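PDB 7BUG: terminal oxygenase component of carbazole, which catalyses the dioxygenation of carbazole at its angular and adjacent carbons, using a Rieske [2Fe-2S] cluster and a mononuclear iron. Local coordinates for residues Gly162-Ile167 with Thr293-Gln298; Gly268-Asn273 with Glu284-Ile289; Tyr30-Ser35 with Gly131-Tyr136. All coordinates share one frame; numbering follows the deposited sequence.

Contact 1 of 3, residues Gly162-Ile167 with Thr293-Gln298; sequences GKNQII and THYYFQ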
loop_
_atom_site.group_PDB
_atom_site.type_symbol
_atom_site.label_atom_id
_atom_site.label_comp_id
_atom_site.label_asym_id
_atom_site.label_seq_id
_atom_site.Cartn_x
_atom_site.Cartn_y
_atom_site.Cartn_z
ATOM N N GLY A 162 34.357 -0.466 -7.742
ATOM C CA GLY A 162 33.105 0.202 -7.367
ATOM C C GLY A 162 32.290 -0.479 -6.312
ATOM O O GLY A 162 32.690 -1.494 -5.685
ATOM N N LYS A 163 31.087 0.050 -6.180
ATOM C CA LYS A 163 30.057 -0.437 -5.263
ATOM C C LYS A 163 28.684 -0.160 -5.893
ATOM O O LYS A 163 28.553 0.866 -6.567
ATOM C CB LYS A 163 30.197 0.352 -3.960
ATOM C CG LYS A 163 29.275 -0.124 -2.886
ATOM C CD LYS A 163 29.341 0.730 -1.671
ATOM C CE LYS A 163 28.213 0.329 -0.762
ATOM N NZ LYS A 163 28.100 1.327 0.307
ATOM N N ASN A 164 27.725 -1.023 -5.650
ATOM C CA ASN A 164 26.354 -0.899 -6.210
ATOM C C ASN A 164 25.388 -1.111 -5.049
ATOM O O ASN A 164 25.681 -1.966 -4.136
ATOM C CB ASN A 164 26.113 -1.896 -7.347
ATOM C CG ASN A 164 24.828 -1.628 -8.119
ATOM O OD1 ASN A 164 24.338 -0.478 -8.086
ATOM N ND2 ASN A 164 24.324 -2.664 -8.788
ATOM N N GLN A 165 24.318 -0.350 -5.017
ATOM C CA GLN A 165 23.216 -0.651 -4.072
ATOM C C GLN A 165 21.910 -0.105 -4.626
ATOM O O GLN A 165 21.908 0.655 -5.597
ATOM C CB GLN A 165 23.527 -0.099 -2.695
ATOM C CG GLN A 165 23.576 1.384 -2.690
ATOM C CD GLN A 165 24.201 1.907 -1.416
ATOM O OE1 GLN A 165 25.308 2.432 -1.400
ATOM N NE2 GLN A 165 23.419 1.814 -0.361
ATOM N N ILE A 166 20.841 -0.564 -4.044
ATOM C CA ILE A 166 19.463 -0.189 -4.473
ATOM C C ILE A 166 19.002 0.907 -3.525
ATOM O O ILE A 166 19.060 0.701 -2.281
ATOM C CB ILE A 166 18.531 -1.394 -4.455
ATOM C CG1 ILE A 166 18.987 -2.418 -5.498
ATOM C CG2 ILE A 166 17.089 -0.999 -4.671
ATOM C CD1 ILE A 166 18.196 -3.689 -5.470
ATOM N N ILE A 167 18.539 2.005 -4.090
ATOM C CA ILE A 167 18.143 3.218 -3.344
ATOM C C ILE A 167 16.693 3.530 -3.682
ATOM O O ILE A 167 16.349 3.558 -4.860
ATOM C CB ILE A 167 19.057 4.413 -3.627
ATOM C CG1 ILE A 167 20.532 4.113 -3.348
ATOM C CG2 ILE A 167 18.596 5.656 -2.862
ATOM C CD1 ILE A 167 20.845 3.629 -1.968
ATOM N N THR A 293 12.727 3.699 -7.572
ATOM C CA THR A 293 13.943 2.979 -7.131
ATOM C C THR A 293 15.037 3.125 -8.210
ATOM O O THR A 293 14.719 3.157 -9.388
ATOM C CB THR A 293 13.618 1.488 -6.916
ATOM O OG1 THR A 293 12.302 1.374 -6.344
ATOM C CG2 THR A 293 14.646 0.862 -6.009
ATOM N N HIS A 294 16.280 3.195 -7.796
ATOM C CA HIS A 294 17.438 3.220 -8.713
ATOM C C HIS A 294 18.533 2.330 -8.162
ATOM O O HIS A 294 18.689 2.168 -6.942
ATOM C CB HIS A 294 17.930 4.617 -9.058
ATOM C CG HIS A 294 18.519 5.396 -7.940
ATOM N ND1 HIS A 294 17.695 6.075 -7.016
ATOM C CD2 HIS A 294 19.790 5.698 -7.611
ATOM C CE1 HIS A 294 18.472 6.685 -6.154
ATOM N NE2 HIS A 294 19.734 6.489 -6.460
ATOM N N TYR A 295 19.382 1.869 -9.060
ATOM C CA TYR A 295 20.733 1.413 -8.656
ATOM C C TYR A 295 21.660 2.625 -8.576
ATOM O O TYR A 295 21.707 3.459 -9.464
ATOM C CB TYR A 295 21.395 0.459 -9.644
ATOM C CG TYR A 295 20.796 -0.893 -9.790
ATOM C CD1 TYR A 295 21.006 -1.811 -8.779
ATOM C CD2 TYR A 295 20.073 -1.279 -10.918
ATOM C CE1 TYR A 295 20.471 -3.070 -8.859
ATOM C CE2 TYR A 295 19.528 -2.545 -11.007
ATOM C CZ TYR A 295 19.772 -3.452 -9.985
ATOM O OH TYR A 295 19.272 -4.726 -9.980
ATOM N N TYR A 296 22.363 2.775 -7.470
ATOM C CA TYR A 296 23.413 3.796 -7.305
ATOM C C TYR A 296 24.719 3.066 -7.554
ATOM O O TYR A 296 25.255 2.317 -6.669
ATOM C CB TYR A 296 23.288 4.452 -5.932
ATOM C CG TYR A 296 24.367 5.457 -5.653
ATOM C CD1 TYR A 296 24.853 6.330 -6.609
ATOM C CD2 TYR A 296 24.839 5.636 -4.351
ATOM C CE1 TYR A 296 25.818 7.276 -6.328
ATOM C CE2 TYR A 296 25.759 6.619 -4.046
ATOM C CZ TYR A 296 26.293 7.430 -5.029
ATOM O OH TYR A 296 27.278 8.381 -4.787
ATOM N N PHE A 297 25.168 3.149 -8.800
ATOM C CA PHE A 297 26.261 2.321 -9.311
ATOM C C PHE A 297 27.508 3.197 -9.326
ATOM O O PHE A 297 27.666 4.072 -10.193
ATOM C CB PHE A 297 25.888 1.729 -10.678
ATOM C CG PHE A 297 26.862 0.694 -11.191
ATOM C CD1 PHE A 297 28.013 1.021 -11.868
ATOM C CD2 PHE A 297 26.553 -0.632 -11.068
ATOM C CE1 PHE A 297 28.858 0.030 -12.344
ATOM C CE2 PHE A 297 27.388 -1.647 -11.531
ATOM C CZ PHE A 297 28.542 -1.295 -12.186
ATOM N N GLN A 298 28.325 3.056 -8.274
ATOM C CA GLN A 298 29.406 4.015 -7.989
ATOM C C GLN A 298 30.731 3.371 -8.449
ATOM O O GLN A 298 30.927 2.149 -8.139
ATOM C CB GLN A 298 29.551 4.219 -6.479
ATOM C CG GLN A 298 28.496 5.056 -5.806
ATOM C CD GLN A 298 28.717 4.965 -4.299
ATOM O OE1 GLN A 298 28.729 3.877 -3.731
ATOM N NE2 GLN A 298 28.989 6.104 -3.690
#
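Lys163 pairs with Gln298 and Ile167 with His294 as hydrogen-bonded pairs of two antiparallel strands, whose segment axes come within 4.7 Å at 165°. Each end pair is joined by two backbone hydrogen bonds; between them Gln165 N reaches Tyr296 O by a longer bond of 3.3 Å, arriving from above the carbonyl plane. Ile167 lays its CB over one face of the His294 imidazole, 3.8 Å from the ring centroid. CG of His294 sits between the backbone N and the carbonyl carbon (chi1 66°), which starts the ring toward Ile167, and ND1 is hydrogen-bonded to Ser169 O. An alanine in place of His294 would probably leave Ser169 O without this partner and open a gap beside Ile167. Residues 162-167 end strand 158-167, outermost within this chain in the antiparallel sheet of the Bet v 1-like catalytic domain, and Tyr296, hydrogen-bonded to Glu284, shares His294's face, near the iron ligand Asp333. On the other face, the Asn164 amide spans two aromatic residues, with ND2 3.4 Å from Tyr295 CD1 and CG 3.6 Å from Phe297 CD2. Ile166 runs alongside Tyr295, while its CG2 presses tightly on Thr293 CG2 at 3.3 Å.

Contact 2 of 3, residues Gly268-Asn273 with Glu284-Ile289; sequences GVLKVN and EWYVPI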
loop_
_atom_site.group_PDB
_atom_site.type_symbol
_atom_site.label_atom_id
_atom_site.label_comp_id
_atom_site.label_asym_id
_atom_site.label_seq_id
_atom_site.Cartn_x
_atom_site.Cartn_y
_atom_site.Cartn_z
ATOM N N GLY A 268 22.493 8.965 -17.678
ATOM C CA GLY A 268 22.403 9.423 -16.281
ATOM C C GLY A 268 23.622 8.965 -15.508
ATOM O O GLY A 268 23.533 8.097 -14.594
ATOM N N VAL A 269 24.770 9.536 -15.854
ATOM C CA VAL A 269 26.056 9.143 -15.255
ATOM C C VAL A 269 26.874 10.412 -15.066
ATOM O O VAL A 269 27.045 11.223 -16.013
ATOM C CB VAL A 269 26.825 8.058 -16.027
ATOM C CG1 VAL A 269 26.955 8.363 -17.489
ATOM C CG2 VAL A 269 28.191 7.843 -15.452
ATOM N N LEU A 270 27.348 10.575 -13.839
ATOM C CA LEU A 270 28.158 11.726 -13.394
ATOM C C LEU A 270 29.637 11.341 -13.439
ATOM O O LEU A 270 30.039 10.237 -13.011
ATOM C CB LEU A 270 27.748 12.080 -11.964
ATOM C CG LEU A 270 28.369 13.343 -11.359
ATOM C CD1 LEU A 270 27.679 14.590 -11.896
ATOM C CD2 LEU A 270 28.286 13.320 -9.839
ATOM N N LYS A 271 30.462 12.286 -13.887
ATOM C CA LYS A 271 31.931 12.205 -13.818
ATOM C C LYS A 271 32.448 13.381 -13.004
ATOM O O LYS A 271 32.112 14.533 -13.313
ATOM C CB LYS A 271 32.514 12.220 -15.223
ATOM C CG LYS A 271 34.036 12.201 -15.230
ATOM C CD LYS A 271 34.623 12.241 -16.615
ATOM C CE LYS A 271 36.111 12.460 -16.594
ATOM N NZ LYS A 271 36.684 12.460 -17.958
ATOM N N VAL A 272 33.246 13.058 -11.993
ATOM C CA VAL A 272 33.884 14.103 -11.149
ATOM C C VAL A 272 35.383 13.848 -11.148
ATOM O O VAL A 272 35.817 12.750 -10.767
ATOM C CB VAL A 272 33.348 14.097 -9.713
ATOM C CG1 VAL A 272 33.972 15.234 -8.896
ATOM C CG2 VAL A 272 31.839 14.124 -9.647
ATOM N N ASN A 273 36.115 14.829 -11.638
ATOM C CA ASN A 273 37.561 14.685 -11.900
ATOM C C ASN A 273 38.309 15.890 -11.360
ATOM O O ASN A 273 38.011 17.012 -11.776
ATOM C CB ASN A 273 37.836 14.644 -13.401
ATOM C CG ASN A 273 39.292 14.355 -13.677
ATOM O OD1 ASN A 273 39.971 13.705 -12.887
ATOM N ND2 ASN A 273 39.761 14.816 -14.808
ATOM N N GLU A 284 29.626 7.797 -11.548
ATOM C CA GLU A 284 28.523 7.142 -10.846
ATOM C C GLU A 284 27.253 7.255 -11.702
ATOM O O GLU A 284 26.901 8.323 -12.219
ATOM C CB GLU A 284 28.367 7.668 -9.409
ATOM C CG GLU A 284 28.077 9.120 -9.323
ATOM C CD GLU A 284 27.853 9.570 -7.866
ATOM O OE1 GLU A 284 28.553 8.991 -6.993
ATOM O OE2 GLU A 284 26.965 10.375 -7.620
ATOM N N TRP A 285 26.564 6.129 -11.783
ATOM C CA TRP A 285 25.289 6.017 -12.508
ATOM C C TRP A 285 24.139 6.005 -11.500
ATOM O O TRP A 285 24.302 5.421 -10.393
ATOM C CB TRP A 285 25.240 4.740 -13.327
ATOM C CG TRP A 285 26.016 4.724 -14.611
ATOM C CD1 TRP A 285 25.434 4.777 -15.835
ATOM C CD2 TRP A 285 27.434 4.574 -14.846
ATOM N NE1 TRP A 285 26.368 4.638 -16.827
ATOM C CE2 TRP A 285 27.606 4.531 -16.250
ATOM C CE3 TRP A 285 28.561 4.458 -14.024
ATOM C CZ2 TRP A 285 28.861 4.390 -16.838
ATOM C CZ3 TRP A 285 29.803 4.290 -14.624
ATOM C CH2 TRP A 285 29.930 4.270 -16.008
ATOM N N TYR A 286 22.996 6.451 -11.972
ATOM C CA TYR A 286 21.703 6.395 -11.286
ATOM C C TYR A 286 20.746 5.664 -12.211
ATOM O O TYR A 286 20.098 6.281 -13.088
ATOM C CB TYR A 286 21.264 7.798 -10.935
ATOM C CG TYR A 286 22.380 8.708 -10.507
ATOM C CD1 TYR A 286 22.900 8.689 -9.209
ATOM C CD2 TYR A 286 22.981 9.543 -11.430
ATOM C CE1 TYR A 286 23.925 9.549 -8.850
ATOM C CE2 TYR A 286 24.018 10.388 -11.080
ATOM C CZ TYR A 286 24.496 10.395 -9.784
ATOM O OH TYR A 286 25.533 11.299 -9.565
ATOM N N VAL A 287 20.692 4.373 -12.030
ATOM C CA VAL A 287 20.031 3.487 -13.021
ATOM C C VAL A 287 18.585 3.251 -12.604
ATOM O O VAL A 287 18.315 2.682 -11.533
ATOM C CB VAL A 287 20.796 2.170 -13.136
ATOM C CG1 VAL A 287 20.126 1.268 -14.145
ATOM C CG2 VAL A 287 22.246 2.438 -13.477
ATOM N N PRO A 288 17.606 3.556 -13.478
ATOM C CA PRO A 288 16.213 3.375 -13.121
ATOM C C PRO A 288 15.859 1.892 -13.007
ATOM O O PRO A 288 16.087 1.083 -13.939
ATOM C CB PRO A 288 15.405 3.996 -14.286
ATOM C CG PRO A 288 16.420 4.740 -15.087
ATOM C CD PRO A 288 17.754 4.080 -14.828
ATOM N N ILE A 289 15.320 1.533 -11.844
ATOM C CA ILE A 289 14.782 0.174 -11.563
ATOM C C ILE A 289 13.287 0.180 -11.804
ATOM O O ILE A 289 12.778 -0.669 -12.552
ATOM C CB ILE A 289 15.152 -0.314 -10.141
ATOM C CG1 ILE A 289 16.649 -0.571 -10.059
ATOM C CG2 ILE A 289 14.349 -1.527 -9.737
ATOM C CD1 ILE A 289 17.154 -0.820 -8.674
HETATM O O HOH W 1 22.111 5.709 -15.595
#
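Gly268 O, just before strand 269-273, and Leu270 N within it meet Tyr286 N and Glu284 O of strand 281-288, the other arm of a hairpin. Tyr286 N donates to Gly268 O at 3.1 Å. A water O also lies 3.0 Å from Gly268 O and makes a weak contact with Tyr286 O; with more acceptors in reach than it has protons, it may not serve both at once. Two further bonds close the Leu270-Glu284 pair: Leu270 N gives to Glu284 O, and Glu284 N gives back to Leu270 O.

The buried carboxyl group of Glu284 is gripped at both oxygens. Tyr286 OH donates to the anti lone pair of Glu284 OE2 at 2.6 Å, while OE1 is hydrogen-bonded to Tyr296 OH and Gln282 NE2. Leu270 covers the tyrosine end of this network, with CB and CD2 each 3.4 Å from Tyr286 OH.

On the opposite face of the sheet the contact is apolar. Val269 sits over one face of the Trp285 indole: CB stands 3.4 Å from the centroid of the five-membered ring, 5° off its normal. With CG2 anti to the backbone N, that methyl comes over the ring system as well. Phe153 meets the indole edge-to-face.

Gly268 and Val269 both face Trp265, forming a classic beta bulge at the start of a hairpin strand in the catalytic sheet; the side chain of Glu284, on the partner strand 281-288, lies about 6 Å from the iron(II) ion.

Contact 3 of 3, residues Tyr30-Ser35 with Gly131-Tyr136; sequences YPVMFS and GCVFIY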
loop_
_atom_site.group_PDB
_atom_site.type_symbol
_atom_site.label_atom_id
_atom_site.label_comp_id
_atom_site.label_asym_id
_atom_site.label_seq_id
_atom_site.Cartn_x
_atom_site.Cartn_y
_atom_site.Cartn_z
ATOM N N TYR A 30 22.972 0.570 -19.754
ATOM C CA TYR A 30 23.001 0.805 -18.295
ATOM C C TYR A 30 23.821 -0.262 -17.580
ATOM O O TYR A 30 23.633 -1.441 -17.839
ATOM C CB TYR A 30 21.582 0.726 -17.718
ATOM C CG TYR A 30 20.698 1.844 -18.186
ATOM C CD1 TYR A 30 20.713 3.071 -17.561
ATOM C CD2 TYR A 30 19.876 1.690 -19.270
ATOM C CE1 TYR A 30 19.875 4.102 -17.970
ATOM C CE2 TYR A 30 19.076 2.715 -19.733
ATOM C CZ TYR A 30 19.056 3.927 -19.069
ATOM O OH TYR A 30 18.240 4.903 -19.557
ATOM N N PRO A 31 24.624 0.129 -16.596
ATOM C CA PRO A 31 25.292 -0.838 -15.732
ATOM C C PRO A 31 24.351 -1.381 -14.670
ATOM O O PRO A 31 23.533 -0.625 -14.171
ATOM C CB PRO A 31 26.453 -0.062 -15.138
ATOM C CG PRO A 31 25.909 1.304 -14.991
ATOM C CD PRO A 31 25.003 1.504 -16.205
ATOM N N VAL A 32 24.445 -2.675 -14.378
ATOM C CA VAL A 32 23.483 -3.274 -13.406
ATOM C C VAL A 32 24.194 -4.089 -12.335
ATOM O O VAL A 32 23.557 -4.344 -11.313
ATOM C CB VAL A 32 22.459 -4.132 -14.146
ATOM C CG1 VAL A 32 21.582 -3.250 -15.049
ATOM C CG2 VAL A 32 23.089 -5.231 -14.936
ATOM N N MET A 33 25.422 -4.512 -12.574
ATOM C CA MET A 33 26.161 -5.339 -11.585
ATOM C C MET A 33 27.612 -5.409 -12.036
ATOM O O MET A 33 27.935 -4.890 -13.103
ATOM C CB MET A 33 25.593 -6.751 -11.475
ATOM C CG MET A 33 25.805 -7.586 -12.672
ATOM S SD MET A 33 25.007 -9.226 -12.475
ATOM C CE MET A 33 23.301 -8.769 -12.681
ATOM N N PHE A 34 28.463 -5.952 -11.181
ATOM C CA PHE A 34 29.900 -6.153 -11.506
ATOM C C PHE A 34 30.094 -7.551 -12.073
ATOM O O PHE A 34 29.360 -8.472 -11.786
ATOM C CB PHE A 34 30.776 -5.872 -10.288
ATOM C CG PHE A 34 30.714 -4.436 -9.849
ATOM C CD1 PHE A 34 31.377 -3.450 -10.557
ATOM C CD2 PHE A 34 29.915 -4.069 -8.786
ATOM C CE1 PHE A 34 31.308 -2.111 -10.163
ATOM C CE2 PHE A 34 29.859 -2.740 -8.391
ATOM C CZ PHE A 34 30.499 -1.763 -9.105
ATOM N N SER A 35 31.014 -7.651 -13.017
ATOM C CA SER A 35 31.355 -8.913 -13.703
ATOM C C SER A 35 31.575 -10.034 -12.676
ATOM O O SER A 35 31.102 -11.176 -12.925
ATOM C CB SER A 35 32.583 -8.677 -14.512
ATOM O OG SER A 35 32.326 -7.784 -15.594
ATOM N N GLY A 131 35.090 -4.476 -15.761
ATOM C CA GLY A 131 34.506 -5.288 -14.691
ATOM C C GLY A 131 33.092 -4.868 -14.350
ATOM O O GLY A 131 32.611 -5.309 -13.322
ATOM N N CYS A 132 32.415 -4.136 -15.256
ATOM C CA CYS A 132 30.994 -3.722 -15.069
ATOM C C CYS A 132 30.132 -4.371 -16.139
ATOM O O CYS A 132 30.545 -4.434 -17.333
ATOM C CB CYS A 132 30.835 -2.214 -15.137
ATOM S SG CYS A 132 31.902 -1.341 -13.955
ATOM N N VAL A 133 28.925 -4.790 -15.756
ATOM C CA VAL A 133 27.984 -5.435 -16.693
ATOM C C VAL A 133 26.988 -4.382 -17.164
ATOM O O VAL A 133 26.223 -3.889 -16.317
ATOM C CB VAL A 133 27.258 -6.611 -16.024
ATOM C CG1 VAL A 133 26.184 -7.222 -16.915
ATOM C CG2 VAL A 133 28.245 -7.660 -15.544
ATOM N N PHE A 134 26.959 -4.147 -18.481
ATOM C CA PHE A 134 26.031 -3.163 -19.090
ATOM C C PHE A 134 24.996 -3.901 -19.920
ATOM O O PHE A 134 25.362 -4.803 -20.726
ATOM C CB PHE A 134 26.824 -2.221 -19.994
ATOM C CG PHE A 134 27.716 -1.248 -19.300
ATOM C CD1 PHE A 134 29.020 -1.552 -18.933
ATOM C CD2 PHE A 134 27.226 -0.002 -18.975
ATOM C CE1 PHE A 134 29.800 -0.618 -18.247
ATOM C CE2 PHE A 134 28.041 0.943 -18.372
ATOM C CZ PHE A 134 29.332 0.634 -18.036
ATOM N N ILE A 135 23.733 -3.528 -19.778
ATOM C CA ILE A 135 22.627 -4.043 -20.615
ATOM C C ILE A 135 22.128 -2.898 -21.483
ATOM O O ILE A 135 21.948 -1.805 -20.951
ATOM C CB ILE A 135 21.508 -4.615 -19.720
ATOM C CG1 ILE A 135 22.047 -5.791 -18.911
ATOM C CG2 ILE A 135 20.273 -4.988 -20.526
ATOM C CD1 ILE A 135 21.081 -6.338 -17.921
ATOM N N TYR A 136 21.942 -3.165 -22.762
ATOM C CA TYR A 136 21.309 -2.202 -23.679
ATOM C C TYR A 136 19.818 -2.414 -23.586
ATOM O O TYR A 136 19.326 -3.393 -24.136
ATOM C CB TYR A 136 21.815 -2.403 -25.096
ATOM C CG TYR A 136 21.215 -1.380 -26.022
ATOM C CD1 TYR A 136 21.609 -0.061 -25.958
ATOM C CD2 TYR A 136 20.231 -1.732 -26.938
ATOM C CE1 TYR A 136 21.076 0.882 -26.817
ATOM C CE2 TYR A 136 19.718 -0.793 -27.817
ATOM C CZ TYR A 136 20.153 0.509 -27.758
ATOM O OH TYR A 136 19.615 1.408 -28.644
#
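Tyr30 and Ile135 exchange two backbone hydrogen bonds, and three more follow as the chain moves on to Ser35. Val32 N donates to Val133 O at 2.9 Å, Val133 N to Met33 O at 2.8 Å, and Ser35 N to Gly131 O, the last from well above the carbonyl plane. The segment axes lie at 129°, and the first chain turns a corner at Met33, yet pairing resumes at Phe34 and Cys132. Ser35 OG finds its partner beyond the two segments, in Glu128 OE2.

Aromatic contacts occupy one face. Pro31 CB lies over the Phe134 ring, offset toward the rim and 3.7 Å from CE2. Cys132 SG approaches the Phe34 ring obliquely, 3.9 Å from Phe34 CE1, in a sulfur-aromatic contact, while Gly131 O sits at the edge of that ring in its plane. Beyond the segments, Phe34 stacks with Phe297.

Aliphatic packing dominates the face of Met33, Val133 and Ile135. Val133 CG2 touches Met33 CG at 3.8 Å, the two side chains running alongside each other. From the flank, Val32 CG2 reaches Ile135 CD1, also at 3.8 Å, and the two side chains cross at about a right angle. Leu46 and Leu48 of strand 44-48 add to this layer.

Backbone hydrogen bonds thus set the register, while apolar side chains join this edge strand to its neighbours, with Tyr30 and Pro31 both packing on strand 281-288.

How the contacts relate
From the N terminus, contact 3 comes first: strand 28-32 waits for strand 132-137, closing a loop of 95 residues that carries the Rieske cluster ligands. The next strand in the chain is 158-167, which opens contact 1 and meets its partner only at strand 293-303. That long loop contains the iron-ligand histidines His183 and His187, and contact 2, a local hairpin, is nested inside it. Contact 3 is in series with both. Strands 281-288 and 293-303 are neighbours, so contacts 1 and 2 belong to one sheet, joined by Tyr295 N to Val287 O. The Rieske sheet meets it where Pro31 packs on Trp285 and Asn164 ND2 comes near Val32 O.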